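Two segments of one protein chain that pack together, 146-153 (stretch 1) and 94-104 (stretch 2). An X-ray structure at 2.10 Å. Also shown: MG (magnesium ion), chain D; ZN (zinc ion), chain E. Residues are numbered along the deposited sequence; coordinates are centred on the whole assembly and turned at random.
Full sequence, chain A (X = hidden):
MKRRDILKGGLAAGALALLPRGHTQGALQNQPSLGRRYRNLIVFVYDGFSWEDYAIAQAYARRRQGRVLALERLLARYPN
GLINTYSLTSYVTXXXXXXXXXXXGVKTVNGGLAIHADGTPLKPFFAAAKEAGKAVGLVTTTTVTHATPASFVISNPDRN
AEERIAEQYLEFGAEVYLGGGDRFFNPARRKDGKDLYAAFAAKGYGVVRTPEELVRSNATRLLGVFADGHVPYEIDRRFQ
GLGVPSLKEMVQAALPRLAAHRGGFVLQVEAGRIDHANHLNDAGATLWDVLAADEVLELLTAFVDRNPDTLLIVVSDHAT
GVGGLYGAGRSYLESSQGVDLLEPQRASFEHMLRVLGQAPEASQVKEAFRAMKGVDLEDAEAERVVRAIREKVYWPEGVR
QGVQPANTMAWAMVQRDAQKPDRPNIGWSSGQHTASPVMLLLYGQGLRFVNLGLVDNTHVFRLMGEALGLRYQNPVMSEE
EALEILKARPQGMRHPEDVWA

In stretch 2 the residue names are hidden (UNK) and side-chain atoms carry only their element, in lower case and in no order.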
# COMPACT_ATOMS: atom_id res chain seq x y z
N HIS A 146 3.15 -17.97 19.22
CA HIS A 146 3.24 -17.74 17.79
C HIS A 146 4.51 -16.97 17.43
O HIS A 146 5.28 -16.53 18.29
CB HIS A 146 1.98 -17.02 17.32
CG HIS A 146 1.56 -17.35 15.92
ND1 HIS A 146 1.45 -16.38 14.94
CD2 HIS A 146 1.18 -18.52 15.35
CE1 HIS A 146 1.05 -16.95 13.82
NE2 HIS A 146 0.87 -18.25 14.04
N ALA A 147 4.74 -16.85 16.12
CA ALA A 147 6.06 -16.45 15.63
C ALA A 147 6.46 -15.06 16.11
O ALA A 147 7.61 -14.84 16.48
CB ALA A 147 6.08 -16.47 14.11
N THR A 148 5.52 -14.11 16.13
CA THR A 148 5.93 -12.73 16.36
C THR A 148 6.41 -12.54 17.79
O THR A 148 7.52 -12.01 17.98
CB THR A 148 4.78 -11.79 16.01
OG1 THR A 148 4.46 -11.92 14.62
CG2 THR A 148 5.19 -10.37 16.30
N PRO A 149 5.68 -12.95 18.81
CA PRO A 149 6.23 -12.87 20.18
C PRO A 149 7.42 -13.78 20.35
O PRO A 149 8.43 -13.39 20.98
CB PRO A 149 5.05 -13.30 21.07
CG PRO A 149 4.08 -13.98 20.16
CD PRO A 149 4.26 -13.34 18.79
N ALA A 150 7.35 -15.00 19.79
CA ALA A 150 8.40 -15.96 20.10
C ALA A 150 9.73 -15.52 19.51
O ALA A 150 10.78 -15.74 20.12
CB ALA A 150 8.00 -17.35 19.60
N SER A 151 9.70 -14.89 18.32
CA SER A 151 10.94 -14.51 17.68
C SER A 151 11.69 -13.47 18.49
O SER A 151 12.87 -13.23 18.22
CB SER A 151 10.66 -13.95 16.29
OG SER A 151 10.01 -12.68 16.41
N PHE A 152 11.02 -12.83 19.46
CA PHE A 152 11.70 -11.83 20.26
C PHE A 152 12.43 -12.42 21.45
O PHE A 152 13.29 -11.72 22.01
CB PHE A 152 10.72 -10.77 20.78
CG PHE A 152 10.50 -9.66 19.80
CD1 PHE A 152 10.29 -9.93 18.47
CD2 PHE A 152 10.53 -8.35 20.21
CE1 PHE A 152 10.09 -8.91 17.55
CE2 PHE A 152 10.35 -7.33 19.30
CZ PHE A 152 10.12 -7.60 17.99
N VAL A 153 12.13 -13.66 21.85
CA VAL A 153 12.64 -14.21 23.10
C VAL A 153 13.44 -15.50 22.91
O VAL A 153 14.40 -15.73 23.65
CB VAL A 153 11.50 -14.45 24.11
CG1 VAL A 153 11.04 -13.15 24.64
CG2 VAL A 153 10.36 -15.18 23.43
N UNK A 94 7.52 -14.06 5.56
CA UNK A 94 6.45 -14.37 6.52
C UNK A 94 6.91 -13.93 7.91
O UNK A 94 7.95 -13.26 8.07
c UNK A 94 7.15 -16.82 6.42
o UNK A 94 8.95 -16.03 7.77
c UNK A 94 7.93 -16.76 7.73
o UNK A 94 7.53 -17.42 8.73
c UNK A 94 6.02 -15.84 6.42
N UNK A 95 6.13 -14.32 8.91
CA UNK A 95 6.20 -13.65 10.21
C UNK A 95 7.49 -13.94 10.97
O UNK A 95 7.99 -13.07 11.68
o UNK A 95 3.96 -13.13 10.90
c UNK A 95 5.00 -14.05 11.04
N UNK A 96 8.03 -15.17 10.87
CA UNK A 96 9.24 -15.48 11.66
C UNK A 96 10.44 -14.70 11.14
O UNK A 96 11.19 -14.11 11.92
o UNK A 96 9.63 -17.49 10.34
c UNK A 96 9.55 -16.98 11.65
N UNK A 97 10.63 -14.68 9.81
CA UNK A 97 11.73 -13.89 9.27
C UNK A 97 11.52 -12.41 9.53
O UNK A 97 12.47 -11.68 9.83
c UNK A 97 11.89 -14.17 7.77
N UNK A 98 10.28 -11.94 9.48
CA UNK A 98 10.04 -10.53 9.75
C UNK A 98 10.34 -10.21 11.20
O UNK A 98 11.05 -9.25 11.51
c UNK A 98 8.59 -10.19 9.41
N UNK A 99 9.85 -11.05 12.11
CA UNK A 99 10.15 -10.86 13.51
C UNK A 99 11.63 -10.96 13.79
O UNK A 99 12.18 -10.18 14.57
N UNK A 100 12.30 -11.92 13.14
CA UNK A 100 13.74 -12.05 13.27
C UNK A 100 14.47 -10.78 12.86
O UNK A 100 15.45 -10.38 13.49
c UNK A 100 13.92 -14.55 12.98
o UNK A 100 13.40 -14.64 14.08
n UNK A 100 14.25 -15.60 12.24
c UNK A 100 14.23 -13.20 12.40
N UNK A 101 14.02 -10.15 11.78
CA UNK A 101 14.65 -8.91 11.34
C UNK A 101 14.56 -7.88 12.45
O UNK A 101 15.54 -7.20 12.77
c UNK A 101 13.98 -8.40 10.06
N UNK A 102 13.37 -7.77 13.06
CA UNK A 102 13.21 -6.85 14.18
C UNK A 102 14.10 -7.24 15.36
O UNK A 102 14.77 -6.39 15.96
c UNK A 102 10.76 -6.27 13.68
c UNK A 102 9.41 -6.45 13.90
c UNK A 102 8.48 -5.93 13.03
c UNK A 102 11.16 -5.57 12.56
c UNK A 102 8.89 -5.22 11.92
c UNK A 102 11.76 -6.84 14.66
c UNK A 102 10.23 -5.04 11.69
N UNK A 103 14.06 -8.53 15.75
CA UNK A 103 14.60 -8.92 17.05
C UNK A 103 16.07 -9.28 16.97
O UNK A 103 16.75 -9.26 18.00
c UNK A 103 13.85 -10.11 17.64
o UNK A 103 14.09 -11.26 16.87
N UNK A 104 16.58 -9.60 15.78
CA UNK A 104 17.96 -10.02 15.62
C UNK A 104 18.78 -9.12 14.72
O UNK A 104 20.00 -9.16 14.82
c UNK A 104 18.02 -11.46 15.10
s UNK A 104 17.20 -12.66 16.16
MG MG D . 2.21 -12.54 14.21
ZN ZN E . 3.21 -11.38 10.11
O HOH W 1 6.12 -10.97 12.93
O HOH W 2 2.80 -14.08 13.15
O HOH W 3 2.40 -13.84 15.88
O HOH W 4 0.07 -12.96 13.40

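Position 94 carries three side-chain carbons, the last bonded to two oxygens, and none of them reaches stretch 1. One carboxylate oxygen lies 3.0 Å from N of position 97 and the other 3.1 Å from N of position 96, at N-H...acceptor angles of 171° and 158°. A carboxylate on a three-carbon chain is glutamate: Glu94, the N-cap of the helix that follows.

Position 95 has one carbon and one oxygen. The oxygen binds zinc at 2.1 Å and hydrogen-bonds water 2 at 2.7 Å, while the CB sits 4.1 Å from Ala147 CB. One carbon ending in oxygen is serine, Ser95. Its OG is 3.9 Å from Thr148 OG1, and the latter binds magnesium at 2.4 Å.

Position 96 also has one carbon and one oxygen. Its CB is 4.3 Å from Ala147 CB, and its oxygen donates to Glu94 OE2 over 2.6 Å, a further hydrogen bond to the same carboxylate. This is Ser96.

Position 97 has a single carbon, pointing away from stretch 1: Ala97. Position 98 likewise has one carbon, directed sideways and 6.9 Å from the nearest atom of stretch 1: Ala98.

Position 99 has no side-chain atom and is therefore Gly99. Its CA lies 3.4 Å from Ser151 OG, and an ideal CB here would fall 2.3 Å from the same Ser151 OG, a clash. The bare CA makes room for that hydroxyl, which donates to Thr148 O at 3.0 Å.

Position 100 has two carbons, the second bearing one oxygen and one nitrogen. Although CA-to-CB points away, the end of the side chain comes nearer, placing the amide oxygen 3.6 Å from Ser151 CB. The short amide is that of asparagine, Asn100. Position 101 has one carbon, out of reach of stretch 1: Ala101.

Position 102 has one carbon followed by a six-carbon ring without a heteroatom. Its CB points toward stretch 1 and lies 3.8 Å from Phe152 CZ, which sits at the edge of the ring of position 102; the end of this side chain leads away. The plain ring makes it phenylalanine, Phe102.

Position 103 has one carbon and one oxygen. The oxygen lies 2.7 Å from Ser151 O, and the CB is 4.0 Å from the Phe152 ring centroid, 25° off the ring normal. This is Ser103: OG donates the hydrogen bond, while CB makes a CH-pi contact over the ring face. Position 104 has one carbon and one sulfur, Cys104, with no contact to stretch 1 within 4.5 Å.

The contact joins two helices whose axes approach to 8.4 Å and whose N-to-C directions differ by 38°. The two stretches together bury 378 Å², both sides summed; at Gly99 the missing CB leaves room for Ser151 OG. At one end, water 1 bridges the stretches, accepting from Thr148 OG1 at 2.6 Å and donating to Ser95 O at 3.1 Å. Further along, Ser103 OG to Ser151 O is the only direct hydrogen bond between the stretches, beside the packing of Phe152 on Ser103 and Phe102.

Stretch 2 (94-104) ESSAAGNAFSC
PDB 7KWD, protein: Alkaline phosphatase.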